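Local coordinates for EchA1_1 (Mycobacterium avium subsp. paratuberculosis, PDB 3R9T), which probably catalyses the reversible hydration of (2E)-enoyl-CoA to (3S)-3-hydroxyacyl-CoA in fatty acid metabolism, as a member of the enoyl-CoA hydratase/isomerase family, at residues D129-F134 with V187-V192; H98-P103 with A213-A218; V37-G42 with L82-H87. One frame throughout, in Å; residues are numbered along the deposited sequence. Where two conformers were deposited one is given.

Contact 1. Residues D129-F134 with V187-V192; sequences DERAQF and VEAGSV
Asp129 and Val187 form a parallel beta bridge, with CA atoms 5.1 Å apart. It lies where strands 125-129 and 185-187 end at the edge of the six-stranded sheet. Just past the bridge, Glu130 N donates to Val187 O at 3.0 Å. The chains then turn: Asp129 to Ala132 is a type I turn, and Glu188 to Ser191 is a type II turn.

The Asp129 carboxylate sits between the two turns. Its CG is anti to the backbone N (chi1 -169°). OD2 accepts from Gly190 N at 2.9 Å in a nearly straight bond. Arg131 NH2 reaches the same OD2 at 2.8 Å, from the opposite face of the carboxylate plane. Arg131 NE binds OD1, so the guanidinium grips the acid side-on. OD1 also accepts Arg131 N on its anti lone pair, which makes an Asx turn. Ala189 CB packs over one guanidinium face toward its rim, 3.7 Å from Arg131 NE. In the conformer given, one of two deposited for Glu130, Ala189 N donates to Glu130 OE2 at 3.0 Å, on its anti lone pair. Water 1 bridges Asp129 OD2 and Val192 N.

Each Asp129 oxygen therefore has at least two protein donors. Arg131 NH1 also meets Asp64. Such donors would probably keep Asp129 ionised, and one carboxylate joins both turns at the sheet's edge.

Contact 2. Residues H98-P103 with A213-A218; sequences HFIDKP and ASKRIA
Lys215 reaches from helix 208-218 into the loop before strand 104-108, and its ammonium group carries most of the polar contact. NZ donates to Ile100 O at 2.8 Å and to Lys102 O at 2.9 Å. The first bond comes in 24° from the carbonyl plane, while the second donor sits well above its plane. Water 2 accepts from NZ and from Ile100 N. NZ also forms a salt bridge with Asp124. Its three N-H groups therefore share four oxygen partners, the water included. The Lys215 chain bends at chi3 (78°), which places CE 3.8 Å from Phe99 CE1.

The second charged pair is looser. In the conformer given, one of two deposited for Asp101, Arg216 NH2 makes a weak bond and salt bridge to Asp101 OD1 at 3.3 Å, with the acid at the guanidinium edge. Carboxylate and guanidinium planes are 80° apart. Arg216 NE forms a salt bridge with Glu239 of the second subunit, its stronger polar partner.

Van der Waals contacts complete the interface. Phe99 slides past Lys215 in the opposite direction and crosses Arg216 at about a right angle. Its CZ lies 4.0 Å from Arg216 CG. Lys215 CD rests 3.6 Å from Asp101 O, a buried carbonyl oxygen that has no hydrogen-bond partner in the model.

The carbonyls and Asp124 would be expected to stabilise the charge of Lys215. Arg216, by contrast, is shared between this loop and the subunit interface.

Contact 3. Residues V37-G42 with L82-H87; sequences VSIGVG and LYHPDH
His84 lies against helix 35-50, with its ring between Ile39 of the helix and His87 of its own loop. His84 CB is 4.0 Å from Ser38 O. CG is anti to the backbone N (chi1 -170°). His84 CD2 comes within 3.6 Å of Ile39 CA. On the other branch from CG, His84 ND1 accepts a bond from Asp86 N at 3.1 Å, 15° out of the ring plane. His84 CE1 is 4.0 Å from Ile39 CG1. At the tip, NE2 hydrogen-bonds Asp43, further along the helix. With ND1 as acceptor, this is consistent with a proton on NE2.

The ring faces are both covered. Ile39 CG1 stands over the centre of one in a CH-pi contact, 6° off the normal. His87 CD2 lies over the centre of the other. Ile39 CG1 also presses on Pro85 CD at 3.5 Å, a tight pair.

One residue before Ile39, Ser38 OG donates to Leu82 O at 2.5 Å, in the carbonyl plane. That separation is shorter than usual and its exact value doubtful. The same hydroxyl is hydrogen-bonded to Asn34 O, so two carbonyls compete for its one proton. Ser38 CB packs at 3.3 Å against His84 N.

The side chain of Leu82 touches the bound benzoic acid. The contact thus fixes a pocket-lining loop to a helix of the crotonase fold, in the region of the ligand site.

How the contacts relate
From the N terminus, contact 3 comes first. It joins helix 35-50 to the loop after helix 73-77 and closes at residue 87, before the others open. The same long loop then starts contact 2 at residue 98, which closes only on helix 208-218. Contact 1, 129-134 with 187-192, is nested inside that span and ties the ends of two neighbouring sheet strands. None cross. Contacts 2 and 3 touch, His98 CE1 lying 3.3 Å from Gly42 O. Contact 1 stands apart, with its centre about 26 Å from that of contact 2, and on the opposite side of the chain's centre from contact 3.

Contact 1. Residues D129-F134 with V187-V192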
loop_
_atom_site.group_PDB
_atom_site.type_symbol
_atom_site.label_atom_id
_atom_site.label_comp_id
_atom_site.label_asym_id
_atom_site.label_seq_id
_atom_site.Cartn_x
_atom_site.Cartn_y
_atom_site.Cartn_z
ATOM N N ASP B 129 -14.306 3.461 19.160
ATOM C CA ASP B 129 -15.321 2.752 19.928
ATOM C C ASP B 129 -15.764 1.509 19.130
ATOM O O ASP B 129 -15.948 1.583 17.910
ATOM C CB ASP B 129 -16.483 3.734 20.139
ATOM C CG ASP B 129 -17.506 3.254 21.141
ATOM O OD1 ASP B 129 -18.160 2.222 20.876
ATOM O OD2 ASP B 129 -17.688 3.946 22.169
ATOM N N GLU B 130 -15.935 0.379 19.817
ATOM C CA GLU B 130 -16.331 -0.895 19.197
ATOM C C GLU B 130 -17.610 -0.741 18.375
ATOM O O GLU B 130 -17.838 -1.491 17.435
ATOM C CB GLU B 130 -16.505 -2.000 20.264
ATOM C CG GLU B 130 -17.486 -1.638 21.403
ATOM C CD GLU B 130 -17.647 -2.723 22.472
ATOM O OE1 GLU B 130 -17.894 -3.893 22.108
ATOM O OE2 GLU B 130 -17.553 -2.389 23.684
ATOM N N ARG B 131 -18.445 0.229 18.749
ATOM C CA ARG B 131 -19.715 0.473 18.063
ATOM C C ARG B 131 -19.595 1.265 16.757
ATOM O O ARG B 131 -20.553 1.344 15.982
ATOM C CB ARG B 131 -20.664 1.228 18.989
ATOM C CG ARG B 131 -21.125 0.453 20.205
ATOM C CD ARG B 131 -21.830 1.392 21.176
ATOM N NE ARG B 131 -20.922 2.407 21.705
ATOM C CZ ARG B 131 -21.282 3.377 22.538
ATOM N NH1 ARG B 131 -22.544 3.471 22.959
ATOM N NH2 ARG B 131 -20.379 4.261 22.955
ATOM N N ALA B 132 -18.437 1.872 16.525
ATOM C CA ALA B 132 -18.264 2.753 15.366
ATOM C C ALA B 132 -18.396 1.987 14.073
ATOM O O ALA B 132 -17.990 0.836 13.980
ATOM C CB ALA B 132 -16.914 3.458 15.405
ATOM N N GLN B 133 -18.991 2.654 13.096
ATOM C CA GLN B 133 -19.141 2.159 11.744
ATOM C C GLN B 133 -18.490 3.151 10.768
ATOM O O GLN B 133 -18.659 4.369 10.891
ATOM C CB GLN B 133 -20.632 2.028 11.443
ATOM C CG GLN B 133 -20.951 1.354 10.142
ATOM C CD GLN B 133 -22.436 1.042 9.994
ATOM O OE1 GLN B 133 -23.256 1.942 9.829
ATOM N NE2 GLN B 133 -22.780 -0.240 10.037
ATOM N N PHE B 134 -17.746 2.617 9.806
ATOM C CA PHE B 134 -17.066 3.412 8.794
ATOM C C PHE B 134 -17.674 3.116 7.438
ATOM O O PHE B 134 -18.438 2.161 7.297
ATOM C CB PHE B 134 -15.582 3.083 8.770
ATOM C CG PHE B 134 -14.882 3.435 10.046
ATOM C CD1 PHE B 134 -14.349 4.701 10.227
ATOM C CD2 PHE B 134 -14.803 2.530 11.084
ATOM C CE1 PHE B 134 -13.729 5.064 11.417
ATOM C CE2 PHE B 134 -14.162 2.885 12.282
ATOM C CZ PHE B 134 -13.625 4.145 12.444
ATOM N N VAL B 187 -11.729 -0.052 21.029
ATOM C CA VAL B 187 -11.828 0.019 22.469
ATOM C C VAL B 187 -13.254 -0.145 22.955
ATOM O O VAL B 187 -14.220 0.017 22.210
ATOM C CB VAL B 187 -11.230 1.335 22.995
ATOM C CG1 VAL B 187 -9.773 1.464 22.539
ATOM C CG2 VAL B 187 -12.065 2.538 22.547
ATOM N N GLU B 188 -13.362 -0.489 24.229
ATOM C CA GLU B 188 -14.656 -0.627 24.852
ATOM C C GLU B 188 -15.519 0.610 24.714
ATOM O O GLU B 188 -15.038 1.742 24.802
ATOM C CB GLU B 188 -14.492 -0.960 26.327
ATOM C CG GLU B 188 -14.339 -2.426 26.596
ATOM C CD GLU B 188 -14.791 -2.754 27.991
ATOM O OE1 GLU B 188 -15.708 -3.593 28.148
ATOM O OE2 GLU B 188 -14.259 -2.129 28.931
ATOM N N ALA B 189 -16.808 0.356 24.519
ATOM C CA ALA B 189 -17.826 1.381 24.428
ATOM C C ALA B 189 -17.620 2.443 25.501
ATOM O O ALA B 189 -17.510 2.130 26.689
ATOM C CB ALA B 189 -19.215 0.753 24.565
ATOM N N GLY B 190 -17.553 3.690 25.044
ATOM C CA GLY B 190 -17.441 4.875 25.897
ATOM C C GLY B 190 -16.044 5.323 26.307
ATOM O O GLY B 190 -15.899 6.378 26.941
ATOM N N SER B 191 -15.018 4.544 25.961
ATOM C CA SER B 191 -13.643 4.816 26.436
ATOM C C SER B 191 -12.740 5.448 25.366
ATOM O O SER B 191 -11.520 5.549 25.562
ATOM C CB SER B 191 -12.977 3.533 26.971
ATOM O OG SER B 191 -12.636 2.619 25.939
ATOM N N VAL B 192 -13.322 5.890 24.251
ATOM C CA VAL B 192 -12.493 6.287 23.094
ATOM C C VAL B 192 -11.607 7.513 23.360
ATOM O O VAL B 192 -10.454 7.537 22.932
ATOM C CB VAL B 192 -13.282 6.441 21.765
ATOM C CG1 VAL B 192 -13.949 7.821 21.648
ATOM C CG2 VAL B 192 -12.336 6.226 20.592
HETATM O O HOH W 1 -16.359 6.112 23.230
#

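Contact 2. Residues H98-P103 with A213-A218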
loop_
_atom_site.group_PDB
_atom_site.type_symbol
_atom_site.label_atom_id
_atom_site.label_comp_id
_atom_site.label_asym_id
_atom_site.label_seq_id
_atom_site.Cartn_x
_atom_site.Cartn_y
_atom_site.Cartn_z
ATOM N N HIS B 98 -5.423 20.054 5.591
ATOM C CA HIS B 98 -4.824 20.958 6.563
ATOM C C HIS B 98 -3.690 20.249 7.296
ATOM O O HIS B 98 -3.837 19.824 8.431
ATOM C CB HIS B 98 -5.892 21.406 7.551
ATOM C CG HIS B 98 -5.490 22.549 8.423
ATOM N ND1 HIS B 98 -6.412 23.218 9.200
ATOM C CD2 HIS B 98 -4.296 23.149 8.646
ATOM C CE1 HIS B 98 -5.800 24.185 9.863
ATOM N NE2 HIS B 98 -4.518 24.165 9.545
ATOM N N PHE B 99 -2.552 20.149 6.634
ATOM C CA PHE B 99 -1.400 19.510 7.220
ATOM C C PHE B 99 -0.859 20.358 8.366
ATOM O O PHE B 99 -0.620 21.573 8.216
ATOM C CB PHE B 99 -0.275 19.303 6.196
ATOM C CG PHE B 99 0.939 18.652 6.797
ATOM C CD1 PHE B 99 1.004 17.273 6.918
ATOM C CD2 PHE B 99 1.972 19.423 7.320
ATOM C CE1 PHE B 99 2.103 16.658 7.526
ATOM C CE2 PHE B 99 3.087 18.824 7.915
ATOM C CZ PHE B 99 3.147 17.443 8.013
ATOM N N ILE B 100 -0.661 19.689 9.496
ATOM C CA ILE B 100 0.100 20.215 10.621
ATOM C C ILE B 100 1.195 19.223 11.019
ATOM O O ILE B 100 1.069 18.011 10.825
ATOM C CB ILE B 100 -0.789 20.596 11.840
ATOM C CG1 ILE B 100 -1.389 19.364 12.533
ATOM C CG2 ILE B 100 -1.846 21.631 11.410
ATOM C CD1 ILE B 100 -1.952 19.696 13.934
ATOM N N ASP B 101 2.279 19.768 11.567
ATOM C CA ASP B 101 3.493 19.080 12.023
ATOM C C ASP B 101 3.292 18.143 13.199
ATOM O O ASP B 101 4.150 17.289 13.517
ATOM C CB ASP B 101 4.489 20.142 12.516
ATOM C CG ASP B 101 5.104 20.944 11.400
ATOM O OD1 ASP B 101 5.223 20.422 10.274
ATOM O OD2 ASP B 101 5.489 22.104 11.660
ATOM N N LYS B 102 2.211 18.383 13.932
ATOM C CA LYS B 102 1.954 17.642 15.157
ATOM C C LYS B 102 1.004 16.481 14.899
ATOM O O LYS B 102 0.132 16.567 14.046
ATOM C CB LYS B 102 1.393 18.590 16.198
ATOM C CG LYS B 102 2.076 19.962 16.132
ATOM C CD LYS B 102 2.597 20.444 17.429
ATOM C CE LYS B 102 3.261 21.824 17.295
ATOM N NZ LYS B 102 2.782 22.744 18.336
ATOM N N PRO B 103 1.183 15.380 15.630
ATOM C CA PRO B 103 0.333 14.228 15.414
ATOM C C PRO B 103 -1.146 14.493 15.673
ATOM O O PRO B 103 -1.505 15.196 16.638
ATOM C CB PRO B 103 0.880 13.191 16.411
ATOM C CG PRO B 103 1.563 14.014 17.476
ATOM C CD PRO B 103 2.157 15.148 16.712
ATOM N N ALA B 213 9.518 16.222 12.124
ATOM C CA ALA B 213 10.291 15.917 10.926
ATOM C C ALA B 213 9.842 14.592 10.306
ATOM O O ALA B 213 9.754 14.457 9.079
ATOM C CB ALA B 213 11.771 15.865 11.233
ATOM N N SER B 214 9.569 13.599 11.156
ATOM C CA SER B 214 9.118 12.290 10.674
ATOM C C SER B 214 7.798 12.407 9.934
ATOM O O SER B 214 7.617 11.800 8.883
ATOM C CB SER B 214 8.971 11.277 11.824
ATOM O OG SER B 214 10.216 10.995 12.411
ATOM N N LYS B 215 6.886 13.213 10.463
ATOM C CA LYS B 215 5.620 13.471 9.761
ATOM C C LYS B 215 5.815 14.124 8.413
ATOM O O LYS B 215 5.214 13.699 7.434
ATOM C CB LYS B 215 4.683 14.377 10.576
ATOM C CG LYS B 215 3.671 13.674 11.416
ATOM C CD LYS B 215 2.498 14.611 11.861
ATOM C CE LYS B 215 1.452 14.882 10.787
ATOM N NZ LYS B 215 0.140 15.402 11.384
ATOM N N ARG B 216 6.642 15.159 8.343
ATOM C CA ARG B 216 6.833 15.859 7.082
ATOM C C ARG B 216 7.393 14.905 6.037
ATOM O O ARG B 216 6.944 14.924 4.890
ATOM C CB ARG B 216 7.740 17.069 7.241
ATOM C CG ARG B 216 7.112 18.182 8.049
ATOM C CD ARG B 216 7.902 19.437 8.014
ATOM N NE ARG B 216 9.184 19.304 8.685
ATOM C CZ ARG B 216 9.437 19.667 9.939
ATOM N NH1 ARG B 216 10.658 19.503 10.413
ATOM N NH2 ARG B 216 8.502 20.212 10.712
ATOM N N ILE B 217 8.348 14.056 6.418
ATOM C CA ILE B 217 8.949 13.168 5.434
ATOM C C ILE B 217 7.966 12.073 5.017
ATOM O O ILE B 217 7.838 11.787 3.839
ATOM C CB ILE B 217 10.215 12.488 5.956
ATOM C CG1 ILE B 217 11.311 13.503 6.212
ATOM C CG2 ILE B 217 10.721 11.452 4.942
ATOM C CD1 ILE B 217 12.317 13.081 7.288
ATOM N N ALA B 218 7.263 11.475 5.977
ATOM C CA ALA B 218 6.351 10.343 5.714
ATOM C C ALA B 218 5.211 10.728 4.792
ATOM O O ALA B 218 4.702 9.889 4.050
ATOM C CB ALA B 218 5.781 9.795 7.032
HETATM O O HOH W 2 -1.612 16.648 9.424
#

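Contact 3. Residues V37-G42 with L82-H87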
loop_
_atom_site.group_PDB
_atom_site.type_symbol
_atom_site.label_atom_id
_atom_site.label_comp_id
_atom_site.label_asym_id
_atom_site.label_seq_id
_atom_site.Cartn_x
_atom_site.Cartn_y
_atom_site.Cartn_z
ATOM N N VAL B 37 -18.588 24.140 11.777
ATOM C CA VAL B 37 -17.690 23.101 12.273
ATOM C C VAL B 37 -16.294 23.327 11.681
ATOM O O VAL B 37 -15.288 23.258 12.387
ATOM C CB VAL B 37 -18.193 21.686 11.918
ATOM C CG1 VAL B 37 -17.170 20.611 12.354
ATOM C CG2 VAL B 37 -19.595 21.412 12.526
ATOM N N SER B 38 -16.238 23.635 10.390
ATOM C CA SER B 38 -14.955 23.856 9.735
ATOM C C SER B 38 -14.172 25.008 10.349
ATOM O O SER B 38 -12.951 24.961 10.435
ATOM C CB SER B 38 -15.133 24.069 8.229
ATOM O OG SER B 38 -15.786 22.956 7.651
ATOM N N ILE B 39 -14.880 26.041 10.782
ATOM C CA ILE B 39 -14.244 27.172 11.449
ATOM C C ILE B 39 -13.615 26.754 12.763
ATOM O O ILE B 39 -12.458 27.080 13.038
ATOM C CB ILE B 39 -15.258 28.306 11.682
ATOM C CG1 ILE B 39 -15.556 28.994 10.352
ATOM C CG2 ILE B 39 -14.726 29.323 12.686
ATOM C CD1 ILE B 39 -16.820 29.861 10.360
ATOM N N GLY B 40 -14.382 26.028 13.564
ATOM C CA GLY B 40 -13.917 25.569 14.863
ATOM C C GLY B 40 -12.729 24.636 14.773
ATOM O O GLY B 40 -11.755 24.773 15.507
ATOM N N VAL B 41 -12.824 23.668 13.874
ATOM C CA VAL B 41 -11.780 22.664 13.726
ATOM C C VAL B 41 -10.510 23.271 13.110
ATOM O O VAL B 41 -9.389 23.087 13.621
ATOM C CB VAL B 41 -12.305 21.460 12.906
ATOM C CG1 VAL B 41 -11.137 20.536 12.491
ATOM C CG2 VAL B 41 -13.408 20.686 13.691
ATOM N N GLY B 42 -10.692 24.008 12.021
ATOM C CA GLY B 42 -9.591 24.624 11.308
ATOM C C GLY B 42 -8.826 25.617 12.163
ATOM O O GLY B 42 -7.607 25.587 12.201
ATOM N N LEU B 82 -18.930 23.829 2.526
ATOM C CA LEU B 82 -18.803 23.117 3.793
ATOM C C LEU B 82 -17.533 23.512 4.513
ATOM O O LEU B 82 -17.399 23.279 5.714
ATOM C CB LEU B 82 -18.849 21.611 3.552
ATOM C CG LEU B 82 -20.176 21.151 2.915
ATOM C CD1 LEU B 82 -20.218 19.643 2.801
ATOM C CD2 LEU B 82 -21.406 21.662 3.674
ATOM N N TYR B 83 -16.632 24.154 3.780
ATOM C CA TYR B 83 -15.289 24.422 4.254
ATOM C C TYR B 83 -15.210 25.669 5.127
ATOM O O TYR B 83 -16.205 26.369 5.314
ATOM C CB TYR B 83 -14.319 24.485 3.065
ATOM C CG TYR B 83 -14.590 25.548 2.012
ATOM C CD1 TYR B 83 -14.339 26.893 2.271
ATOM C CD2 TYR B 83 -15.040 25.203 0.733
ATOM C CE1 TYR B 83 -14.564 27.883 1.308
ATOM C CE2 TYR B 83 -15.269 26.191 -0.247
ATOM C CZ TYR B 83 -15.027 27.531 0.052
ATOM O OH TYR B 83 -15.235 28.525 -0.894
ATOM N N HIS B 84 -14.035 25.901 5.707
ATOM C CA HIS B 84 -13.786 27.115 6.491
ATOM C C HIS B 84 -13.888 28.270 5.508
ATOM O O HIS B 84 -13.135 28.305 4.547
ATOM C CB HIS B 84 -12.381 27.076 7.089
ATOM C CG HIS B 84 -12.091 28.150 8.090
ATOM N ND1 HIS B 84 -12.347 29.485 7.861
ATOM C CD2 HIS B 84 -11.503 28.086 9.310
ATOM C CE1 HIS B 84 -11.967 30.193 8.910
ATOM N NE2 HIS B 84 -11.444 29.369 9.802
ATOM N N PRO B 85 -14.820 29.212 5.739
ATOM C CA PRO B 85 -15.003 30.233 4.692
ATOM C C PRO B 85 -13.770 31.074 4.352
ATOM O O PRO B 85 -13.692 31.588 3.240
ATOM C CB PRO B 85 -16.106 31.153 5.243
ATOM C CG PRO B 85 -16.554 30.589 6.527
ATOM C CD PRO B 85 -15.737 29.386 6.880
ATOM N N ASP B 86 -12.841 31.233 5.291
ATOM C CA ASP B 86 -11.612 31.997 5.030
ATOM C C ASP B 86 -10.399 31.174 4.624
ATOM O O ASP B 86 -9.333 31.730 4.306
ATOM C CB ASP B 86 -11.283 32.808 6.250
ATOM C CG ASP B 86 -12.336 33.834 6.530
ATOM O OD1 ASP B 86 -13.068 34.238 5.590
ATOM O OD2 ASP B 86 -12.429 34.213 7.697
ATOM N N HIS B 87 -10.579 29.856 4.614
ATOM C CA HIS B 87 -9.495 28.927 4.346
ATOM C C HIS B 87 -9.985 27.782 3.468
ATOM O O HIS B 87 -10.002 26.620 3.895
ATOM C CB HIS B 87 -8.930 28.400 5.665
ATOM C CG HIS B 87 -8.169 29.427 6.440
ATOM N ND1 HIS B 87 -6.958 29.925 6.012
ATOM C CD2 HIS B 87 -8.455 30.068 7.598
ATOM C CE1 HIS B 87 -6.525 30.822 6.880
ATOM N NE2 HIS B 87 -7.409 30.919 7.857
#